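Local coordinates for protein latency-associated nuclear antigen (Murid herpesvirus 4, PDB 4BLG) that is the DNA-binding domain of a viral latency protein that pairs with a second copy of itself and probably binds viral DNA, at residues A[11-19]-A[52-60]; A[62-71]-A[82-90]. All coordinates share one frame; numbering follows the deposited sequence.

Contact 1: residues A[11-19]-A[52-60]; sequences KYQGMRRHL and NKLHKCIQS. With PO4 (phosphate ion), chain E.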
loop_
_atom_site.group_PDB
_atom_site.type_symbol
_atom_site.label_atom_id
_atom_site.label_comp_id
_atom_site.label_asym_id
_atom_site.label_seq_id
_atom_site.Cartn_x
_atom_site.Cartn_y
_atom_site.Cartn_z
ATOM N N LYS A 11 -13.909 -17.297 -13.263
ATOM C CA LYS A 11 -12.789 -17.959 -12.619
ATOM C C LYS A 11 -12.657 -17.491 -11.197
ATOM O O LYS A 11 -12.865 -16.314 -10.900
ATOM C CB LYS A 11 -11.487 -17.690 -13.366
ATOM C CG LYS A 11 -11.110 -16.231 -13.589
ATOM C CD LYS A 11 -9.791 -16.260 -14.342
ATOM C CE LYS A 11 -9.103 -14.923 -14.534
ATOM N NZ LYS A 11 -9.964 -13.920 -15.204
ATOM N N TYR A 12 -12.310 -18.432 -10.327
ATOM C CA TYR A 12 -12.248 -18.172 -8.904
ATOM C C TYR A 12 -13.667 -17.924 -8.403
ATOM O O TYR A 12 -13.886 -17.263 -7.385
ATOM C CB TYR A 12 -11.323 -17.000 -8.613
ATOM C CG TYR A 12 -9.949 -17.168 -9.223
ATOM C CD1 TYR A 12 -9.289 -18.389 -9.166
ATOM C CD2 TYR A 12 -9.316 -16.112 -9.863
ATOM C CE1 TYR A 12 -8.035 -18.550 -9.721
ATOM C CE2 TYR A 12 -8.062 -16.265 -10.430
ATOM C CZ TYR A 12 -7.427 -17.484 -10.350
ATOM O OH TYR A 12 -6.182 -17.641 -10.908
ATOM N N GLN A 13 -14.625 -18.478 -9.138
ATOM C CA GLN A 13 -16.017 -18.440 -8.732
ATOM C C GLN A 13 -16.155 -18.992 -7.328
ATOM O O GLN A 13 -16.952 -18.490 -6.553
ATOM C CB GLN A 13 -16.894 -19.245 -9.685
ATOM C CG GLN A 13 -18.345 -19.291 -9.262
ATOM C CD GLN A 13 -19.173 -20.183 -10.148
ATOM O OE1 GLN A 13 -19.624 -19.769 -11.211
ATOM N NE2 GLN A 13 -19.375 -21.421 -9.716
ATOM N N GLY A 14 -15.378 -20.024 -7.008
ATOM C CA GLY A 14 -15.419 -20.631 -5.690
ATOM C C GLY A 14 -15.077 -19.647 -4.582
ATOM O O GLY A 14 -15.865 -19.391 -3.679
ATOM N N MET A 15 -13.889 -19.069 -4.638
ATOM C CA MET A 15 -13.524 -18.121 -3.599
ATOM C C MET A 15 -14.492 -16.935 -3.560
ATOM O O MET A 15 -14.828 -16.446 -2.486
ATOM C CB MET A 15 -12.100 -17.629 -3.772
ATOM C CG MET A 15 -11.751 -16.577 -2.741
ATOM S SD MET A 15 -10.000 -16.241 -2.606
ATOM C CE MET A 15 -9.948 -15.581 -0.938
ATOM N N ARG A 16 -14.953 -16.485 -4.722
ATOM C CA ARG A 16 -15.862 -15.340 -4.777
ATOM C C ARG A 16 -17.164 -15.625 -4.022
ATOM O O ARG A 16 -17.612 -14.843 -3.171
ATOM C CB ARG A 16 -16.146 -14.951 -6.236
ATOM C CG ARG A 16 -15.021 -14.116 -6.858
ATOM C CD ARG A 16 -15.362 -13.605 -8.252
ATOM N NE ARG A 16 -15.326 -14.655 -9.268
ATOM C CZ ARG A 16 -16.396 -15.231 -9.819
ATOM N NH1 ARG A 16 -17.627 -14.881 -9.467
ATOM N NH2 ARG A 16 -16.230 -16.172 -10.737
ATOM N N ARG A 17 -17.752 -16.776 -4.313
ATOM C CA ARG A 17 -19.023 -17.125 -3.732
ATOM C C ARG A 17 -18.826 -17.280 -2.232
ATOM O O ARG A 17 -19.654 -16.839 -1.435
ATOM C CB ARG A 17 -19.588 -18.397 -4.381
ATOM C CG ARG A 17 -20.056 -18.186 -5.824
ATOM C CD ARG A 17 -20.607 -19.457 -6.468
ATOM N NE ARG A 17 -21.393 -19.141 -7.657
ATOM C CZ ARG A 17 -22.162 -20.003 -8.318
ATOM N NH1 ARG A 17 -22.268 -21.270 -7.928
ATOM N NH2 ARG A 17 -22.839 -19.594 -9.382
ATOM N N HIS A 18 -17.694 -17.862 -1.852
ATOM C CA HIS A 18 -17.409 -18.068 -0.452
ATOM C C HIS A 18 -17.475 -16.733 0.268
ATOM O O HIS A 18 -18.206 -16.592 1.242
ATOM C CB HIS A 18 -16.040 -18.705 -0.233
ATOM C CG HIS A 18 -15.612 -18.698 1.202
ATOM N ND1 HIS A 18 -16.092 -19.599 2.130
ATOM C CD2 HIS A 18 -14.781 -17.873 1.879
ATOM C CE1 HIS A 18 -15.562 -19.338 3.310
ATOM N NE2 HIS A 18 -14.760 -18.298 3.184
ATOM N N LEU A 19 -16.714 -15.758 -0.231
ATOM C CA LEU A 19 -16.622 -14.458 0.411
ATOM C C LEU A 19 -17.982 -13.776 0.527
ATOM O O LEU A 19 -18.284 -13.182 1.563
ATOM C CB LEU A 19 -15.617 -13.541 -0.318
ATOM C CG LEU A 19 -14.153 -14.001 -0.299
ATOM C CD1 LEU A 19 -13.313 -13.163 -1.246
ATOM C CD2 LEU A 19 -13.572 -13.934 1.109
ATOM N N ASN A 52 -2.685 -12.786 -7.459
ATOM C CA ASN A 52 -3.536 -12.458 -8.604
ATOM C C ASN A 52 -4.949 -12.985 -8.355
ATOM O O ASN A 52 -5.941 -12.305 -8.637
ATOM C CB ASN A 52 -2.991 -13.033 -9.917
ATOM C CG ASN A 52 -1.771 -12.284 -10.428
ATOM O OD1 ASN A 52 -0.739 -12.889 -10.713
ATOM N ND2 ASN A 52 -1.886 -10.963 -10.558
ATOM N N LYS A 53 -5.049 -14.200 -7.825
ATOM C CA LYS A 53 -6.367 -14.718 -7.447
ATOM C C LYS A 53 -7.080 -13.754 -6.504
ATOM O O LYS A 53 -8.223 -13.365 -6.761
ATOM C CB LYS A 53 -6.264 -16.093 -6.788
ATOM C CG LYS A 53 -7.618 -16.752 -6.486
ATOM C CD LYS A 53 -7.422 -18.138 -5.862
ATOM C CE LYS A 53 -8.716 -18.730 -5.305
ATOM N NZ LYS A 53 -8.649 -20.225 -5.140
ATOM N N LEU A 54 -6.408 -13.368 -5.415
ATOM C CA LEU A 54 -7.032 -12.515 -4.402
ATOM C C LEU A 54 -7.431 -11.185 -5.014
ATOM O O LEU A 54 -8.420 -10.577 -4.627
ATOM C CB LEU A 54 -6.093 -12.278 -3.215
ATOM C CG LEU A 54 -6.238 -13.214 -2.015
ATOM C CD1 LEU A 54 -6.279 -14.653 -2.453
ATOM C CD2 LEU A 54 -5.107 -12.990 -1.022
ATOM N N HIS A 55 -6.653 -10.742 -5.985
ATOM C CA HIS A 55 -6.908 -9.467 -6.625
ATOM C C HIS A 55 -8.228 -9.502 -7.381
ATOM O O HIS A 55 -9.020 -8.563 -7.286
ATOM C CB HIS A 55 -5.785 -9.105 -7.583
ATOM C CG HIS A 55 -6.169 -8.053 -8.571
ATOM N ND1 HIS A 55 -6.326 -6.729 -8.224
ATOM C CD2 HIS A 55 -6.456 -8.136 -9.890
ATOM C CE1 HIS A 55 -6.682 -6.038 -9.294
ATOM N NE2 HIS A 55 -6.764 -6.869 -10.318
ATOM N N LYS A 56 -8.468 -10.559 -8.152
ATOM C CA LYS A 56 -9.741 -10.644 -8.876
ATOM C C LYS A 56 -10.897 -10.897 -7.882
ATOM O O LYS A 56 -12.020 -10.471 -8.113
ATOM C CB LYS A 56 -9.710 -11.702 -10.016
ATOM C CG LYS A 56 -8.694 -11.465 -11.192
ATOM C CD LYS A 56 -9.135 -10.486 -12.323
ATOM C CE LYS A 56 -8.009 -10.350 -13.375
ATOM N NZ LYS A 56 -7.708 -8.974 -13.871
ATOM N N CYS A 57 -10.611 -11.561 -6.763
ATOM C CA CYS A 57 -11.666 -11.939 -5.815
ATOM C C CYS A 57 -12.058 -10.910 -4.744
ATOM O O CYS A 57 -13.237 -10.775 -4.422
ATOM C CB CYS A 57 -11.298 -13.252 -5.124
ATOM S SG CYS A 57 -11.377 -14.660 -6.229
ATOM N N ILE A 58 -11.086 -10.208 -4.171
ATOM C CA ILE A 58 -11.375 -9.257 -3.098
ATOM C C ILE A 58 -11.768 -7.909 -3.692
ATOM O O ILE A 58 -11.007 -6.924 -3.647
ATOM C CB ILE A 58 -10.185 -9.117 -2.128
ATOM C CG1 ILE A 58 -9.843 -10.490 -1.538
ATOM C CG2 ILE A 58 -10.515 -8.150 -1.001
ATOM C CD1 ILE A 58 -8.513 -10.539 -0.797
ATOM N N GLN A 59 -12.972 -7.893 -4.259
ATOM C CA GLN A 59 -13.525 -6.725 -4.930
ATOM C C GLN A 59 -15.025 -6.676 -4.687
ATOM O O GLN A 59 -15.709 -7.697 -4.745
ATOM C CB GLN A 59 -13.274 -6.799 -6.436
ATOM C CG GLN A 59 -11.817 -6.903 -6.839
ATOM C CD GLN A 59 -11.042 -5.619 -6.612
ATOM O OE1 GLN A 59 -11.575 -4.633 -6.094
ATOM N NE2 GLN A 59 -9.771 -5.624 -7.009
ATOM N N SER A 60 -15.533 -5.483 -4.419
ATOM C CA SER A 60 -16.967 -5.262 -4.283
ATOM C C SER A 60 -17.215 -3.766 -4.173
ATOM O O SER A 60 -16.325 -2.954 -4.434
ATOM C CB SER A 60 -17.521 -5.965 -3.046
ATOM O OG SER A 60 -17.143 -5.265 -1.873
HETATM P P PO4 E . -11.561 -21.207 -6.332
HETATM O O1 PO4 E . -10.788 -21.256 -5.035
HETATM O O2 PO4 E . -12.141 -19.826 -6.521
HETATM O O3 PO4 E . -10.635 -21.527 -7.481
HETATM O O4 PO4 E . -12.679 -22.221 -6.288
#

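Contact 2: residues A[62-71]-A[82-90]; sequences HVLSTPVSCL and VTYYLLSFV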
loop_
_atom_site.group_PDB
_atom_site.type_symbol
_atom_site.label_atom_id
_atom_site.label_comp_id
_atom_site.label_asym_id
_atom_site.label_seq_id
_atom_site.Cartn_x
_atom_site.Cartn_y
_atom_site.Cartn_z
ATOM N N HIS A 62 -17.735 -2.292 -1.404
ATOM C CA HIS A 62 -17.188 -1.828 -0.135
ATOM C C HIS A 62 -15.746 -2.263 0.100
ATOM O O HIS A 62 -15.152 -1.917 1.120
ATOM C CB HIS A 62 -18.068 -2.304 1.018
ATOM C CG HIS A 62 -19.418 -1.662 1.047
ATOM N ND1 HIS A 62 -20.343 -1.829 0.040
ATOM C CD2 HIS A 62 -19.998 -0.848 1.959
ATOM C CE1 HIS A 62 -21.437 -1.151 0.331
ATOM N NE2 HIS A 62 -21.255 -0.546 1.490
ATOM N N VAL A 63 -15.193 -3.020 -0.841
ATOM C CA VAL A 63 -13.812 -3.477 -0.762
ATOM C C VAL A 63 -13.203 -3.279 -2.128
ATOM O O VAL A 63 -13.703 -3.824 -3.107
ATOM C CB VAL A 63 -13.697 -4.986 -0.426
ATOM C CG1 VAL A 63 -12.280 -5.321 0.016
ATOM C CG2 VAL A 63 -14.695 -5.384 0.646
ATOM N N LEU A 64 -12.133 -2.490 -2.202
ATOM C CA LEU A 64 -11.458 -2.261 -3.471
ATOM C C LEU A 64 -10.007 -2.667 -3.329
ATOM O O LEU A 64 -9.333 -2.254 -2.388
ATOM C CB LEU A 64 -11.554 -0.796 -3.869
ATOM C CG LEU A 64 -12.947 -0.165 -3.757
ATOM C CD1 LEU A 64 -12.875 1.300 -4.137
ATOM C CD2 LEU A 64 -13.959 -0.876 -4.628
ATOM N N SER A 65 -9.520 -3.479 -4.260
ATOM C CA SER A 65 -8.146 -3.942 -4.183
ATOM C C SER A 65 -7.292 -3.472 -5.348
ATOM O O SER A 65 -7.730 -3.415 -6.495
ATOM C CB SER A 65 -8.082 -5.464 -4.078
ATOM O OG SER A 65 -8.666 -5.912 -2.869
ATOM N N THR A 66 -6.058 -3.130 -5.016
ATOM C CA THR A 66 -5.062 -2.747 -5.990
ATOM C C THR A 66 -4.623 -3.970 -6.777
ATOM O O THR A 66 -4.871 -5.106 -6.358
ATOM C CB THR A 66 -3.817 -2.223 -5.286
ATOM O OG1 THR A 66 -3.247 -3.280 -4.505
ATOM C CG2 THR A 66 -4.163 -1.069 -4.387
ATOM N N PRO A 67 -3.962 -3.749 -7.918
ATOM C CA PRO A 67 -3.268 -4.872 -8.554
ATOM C C PRO A 67 -2.158 -5.374 -7.651
ATOM O O PRO A 67 -1.865 -4.749 -6.615
ATOM C CB PRO A 67 -2.700 -4.270 -9.840
ATOM C CG PRO A 67 -2.877 -2.795 -9.727
ATOM C CD PRO A 67 -3.971 -2.543 -8.757
ATOM N N VAL A 68 -1.564 -6.501 -8.019
ATOM C CA VAL A 68 -0.459 -7.057 -7.259
ATOM C C VAL A 68 0.801 -6.246 -7.573
ATOM O O VAL A 68 1.084 -5.983 -8.736
ATOM C CB VAL A 68 -0.219 -8.529 -7.625
ATOM C CG1 VAL A 68 0.938 -9.097 -6.831
ATOM C CG2 VAL A 68 -1.491 -9.363 -7.399
ATOM N N SER A 69 1.535 -5.845 -6.537
ATOM C CA SER A 69 2.865 -5.255 -6.711
ATOM C C SER A 69 3.900 -5.986 -5.836
ATOM O O SER A 69 3.639 -7.088 -5.345
ATOM C CB SER A 69 2.844 -3.762 -6.399
ATOM O OG SER A 69 4.049 -3.142 -6.804
ATOM N N CYS A 70 5.079 -5.387 -5.678
ATOM C CA CYS A 70 6.174 -6.006 -4.923
ATOM C C CYS A 70 6.566 -5.134 -3.744
ATOM O O CYS A 70 6.551 -3.909 -3.841
ATOM C CB CYS A 70 7.420 -6.176 -5.806
ATOM S SG CYS A 70 7.151 -7.029 -7.359
ATOM N N LEU A 71 6.939 -5.762 -2.636
ATOM C CA LEU A 71 7.551 -5.024 -1.543
ATOM C C LEU A 71 9.046 -4.854 -1.819
ATOM O O LEU A 71 9.666 -5.690 -2.469
ATOM C CB LEU A 71 7.341 -5.736 -0.214
ATOM C CG LEU A 71 5.886 -5.844 0.244
ATOM C CD1 LEU A 71 5.787 -6.698 1.503
ATOM C CD2 LEU A 71 5.293 -4.468 0.478
ATOM N N VAL A 82 11.428 -12.238 -3.472
ATOM C CA VAL A 82 10.585 -11.068 -3.421
ATOM C C VAL A 82 9.288 -11.444 -2.715
ATOM O O VAL A 82 8.829 -12.589 -2.770
ATOM C CB VAL A 82 10.316 -10.452 -4.810
ATOM C CG1 VAL A 82 9.673 -11.456 -5.740
ATOM C CG2 VAL A 82 9.444 -9.212 -4.669
ATOM N N THR A 83 8.736 -10.478 -2.003
ATOM C CA THR A 83 7.444 -10.640 -1.374
ATOM C C THR A 83 6.478 -9.718 -2.100
ATOM O O THR A 83 6.716 -8.515 -2.208
ATOM C CB THR A 83 7.520 -10.301 0.110
ATOM O OG1 THR A 83 8.401 -11.228 0.748
ATOM C CG2 THR A 83 6.143 -10.371 0.760
ATOM N N TYR A 84 5.428 -10.302 -2.660
ATOM C CA TYR A 84 4.396 -9.534 -3.343
ATOM C C TYR A 84 3.295 -9.121 -2.373
ATOM O O TYR A 84 3.190 -9.663 -1.282
ATOM C CB TYR A 84 3.823 -10.342 -4.493
ATOM C CG TYR A 84 4.873 -10.822 -5.469
ATOM C CD1 TYR A 84 5.536 -12.023 -5.268
ATOM C CD2 TYR A 84 5.200 -10.078 -6.584
ATOM C CE1 TYR A 84 6.491 -12.469 -6.158
ATOM C CE2 TYR A 84 6.160 -10.515 -7.479
ATOM C CZ TYR A 84 6.800 -11.708 -7.261
ATOM O OH TYR A 84 7.751 -12.139 -8.157
ATOM N N TYR A 85 2.496 -8.133 -2.765
ATOM C CA TYR A 85 1.421 -7.641 -1.911
ATOM C C TYR A 85 0.321 -7.013 -2.731
ATOM O O TYR A 85 0.499 -6.714 -3.897
ATOM C CB TYR A 85 1.937 -6.595 -0.918
ATOM C CG TYR A 85 2.028 -5.197 -1.502
ATOM C CD1 TYR A 85 3.178 -4.766 -2.156
ATOM C CD2 TYR A 85 0.963 -4.307 -1.396
ATOM C CE1 TYR A 85 3.262 -3.483 -2.693
ATOM C CE2 TYR A 85 1.040 -3.027 -1.923
ATOM C CZ TYR A 85 2.190 -2.621 -2.572
ATOM O OH TYR A 85 2.263 -1.347 -3.095
ATOM N N LEU A 86 -0.826 -6.819 -2.100
ATOM C CA LEU A 86 -1.851 -5.946 -2.633
ATOM C C LEU A 86 -2.563 -5.338 -1.446
ATOM O O LEU A 86 -2.440 -5.823 -0.327
ATOM C CB LEU A 86 -2.833 -6.692 -3.542
ATOM C CG LEU A 86 -3.685 -7.827 -2.961
ATOM C CD1 LEU A 86 -4.764 -7.319 -2.023
ATOM C CD2 LEU A 86 -4.323 -8.599 -4.100
ATOM N N LEU A 87 -3.281 -4.257 -1.705
ATOM C CA LEU A 87 -4.032 -3.550 -0.688
ATOM C C LEU A 87 -5.508 -3.659 -1.000
ATOM O O LEU A 87 -5.911 -3.487 -2.145
ATOM C CB LEU A 87 -3.636 -2.074 -0.674
ATOM C CG LEU A 87 -2.244 -1.757 -0.135
ATOM C CD1 LEU A 87 -1.949 -0.277 -0.314
ATOM C CD2 LEU A 87 -2.152 -2.153 1.323
ATOM N N SER A 88 -6.304 -3.941 0.022
ATOM C CA SER A 88 -7.747 -4.018 -0.130
ATOM C C SER A 88 -8.309 -2.956 0.769
ATOM O O SER A 88 -8.239 -3.078 1.989
ATOM C CB SER A 88 -8.283 -5.393 0.287
ATOM O OG SER A 88 -7.671 -6.438 -0.445
ATOM N N PHE A 89 -8.853 -1.905 0.166
ATOM C CA PHE A 89 -9.333 -0.755 0.919
ATOM C C PHE A 89 -10.768 -0.955 1.394
ATOM O O PHE A 89 -11.602 -1.484 0.660
ATOM C CB PHE A 89 -9.242 0.505 0.060
ATOM C CG PHE A 89 -7.852 0.809 -0.410
ATOM C CD1 PHE A 89 -6.967 1.498 0.403
ATOM C CD2 PHE A 89 -7.427 0.405 -1.663
ATOM C CE1 PHE A 89 -5.675 1.773 -0.025
ATOM C CE2 PHE A 89 -6.140 0.675 -2.096
ATOM C CZ PHE A 89 -5.264 1.366 -1.276
ATOM N N VAL A 90 -11.034 -0.515 2.624
ATOM C CA VAL A 90 -12.354 -0.599 3.238
ATOM C C VAL A 90 -12.618 0.654 4.058
ATOM O O VAL A 90 -11.706 1.457 4.317
ATOM C CB VAL A 90 -12.473 -1.801 4.192
ATOM C CG1 VAL A 90 -12.381 -3.109 3.432
ATOM C CG2 VAL A 90 -11.406 -1.725 5.273
HETATM O O HOH W 1 3.689 -0.817 -5.384
HETATM O O HOH W 2 10.262 -8.166 -1.406
#

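Contact 1: residues A[11-19]-A[52-60]
Tyr12 and Lys53 meet where helix 13-22 crosses helix 48-57, a helix-helix contact on the outer layer of the alpha/beta LANA DNA-binding domain. The two short helical segments pass 9.8 Å apart, their axes 49° from parallel, so side chains rather than backbones do the joining, and no hydrogen bond runs directly between them. Lys53 illustrates how a long polar side chain can serve two purposes. Its CG stands anti to the backbone N (chi1 -175°) and the chain stays extended from there, which lays the methylenes along one face of the Tyr12 ring. CB lies above the side of the ring near CZ; CG sits almost over the middle, 3.5 Å from the ring centroid, in a CH-pi contact; CD has moved across towards Tyr12 CD1; CE, beyond the rim of the ring, lies against Met15 SD (3.9 Å) and close to phosphate O1. The terminal NZ reaches O1 of a phosphate ion, although the modelled separation is too short to be trusted in detail.

Deeper in, Cys57 fills the gap between the helices. Its SG presses against Tyr12 CB at 3.3 Å and also touches Arg16 CG at 3.7 Å, while lying oblique to the tyrosine ring. Met15, its side chain extended, runs beside this sulfur and brings SD within 4.0 Å of Leu54 CD1; Tyr106 of helix 93-110 packs against both Met15 and Lys53. Leu19 CD1 closes the far end against Ile58 CG1.

The phosphate, probably acquired from the crystallisation liquor, sits at the beginning of helix 13-22, just beyond the N-cap residue Tyr12, where the helix dipole would favour an anion. Tyr106 OH binds it as well, and Met15 N donates to phosphate O2 over 2.7 Å in a nearly straight bond (172°).

Contact 2: residues A[62-71]-A[82-90]
Strands 64-70 and 84-90 pair through two short antiparallel ladders, with Leu64 opposite Phe89 in one and Ser69 opposite Tyr85 in the other, and the register shifted by one residue between Ser65 and Ser69. Both are hydrogen-bonded pairs; in the first, Phe89 N donates to Leu64 O at 2.6 Å. Thr66 handles the irregularity. Its N still gives a normal bond to Leu87 O, but the return bond goes to a side chain: Leu87 N points almost straight (176°) at Thr66 OG1, 3.0 Å away. With chi1 at 63°, OG1 lies between the backbone N and the carbonyl carbon, from where it also donates to Pro67 O. The hydroxyl thus stands in for a backbone carbonyl where the strand is interrupted, while CG2 of the same residue meets the edge of the Phe89 ring at CE2 (3.5 Å).

Within this chain 64-70 is an outermost strand of the four-stranded antiparallel sheet, and the second subunit packs against it, consistent with the dimeric beta-barrel known from the related EBNA1 domain. Tyr85 lies at this junction. Leu71 CD2 approaches its CD1 obliquely at 3.4 Å, and Cys70 O lies near the ring plane at the edge. Tyr85 OH is hydrogen-bonded to Tyr85 OH of the second subunit and to a water that also binds Ser69 OG, each at 2.7 Å from that water.

The opposite side of the sheet carries Ser65 and Ser88, a non-hydrogen-bonded pair whose buried hydroxyls form a relay: Ser88 OG donates to Ser65 OG, 2.7 Å off, which is bonded in turn to Ile58 O. Farther along that side Cys70 SG lies oblique to the Tyr84 ring, 3.6 Å from CE2.

In the fold
The two contacts follow one another along the chain, contact 1 closing with helix 48-57 before contact 2 opens with strand 64-70, and their centres lie 13 Å apart. They form successive layers of one domain: helix 13-22 outermost, helix 48-57 between it and the antiparallel sheet. His55 ND1 is probably hydrogen-bonded to Thr66 O (2.9 Å), tying the helix to the interrupted strand, and Ile58 CG2 packs on Val63 CG1 and Ser88 OG. Helix 48-57 packs on one face of the sheet, and helix 13-22 lies on that helix and on helix 93-110; the other face, with Tyr85, meets the second subunit, so that the dimer junction and the helical surface lie on different sides.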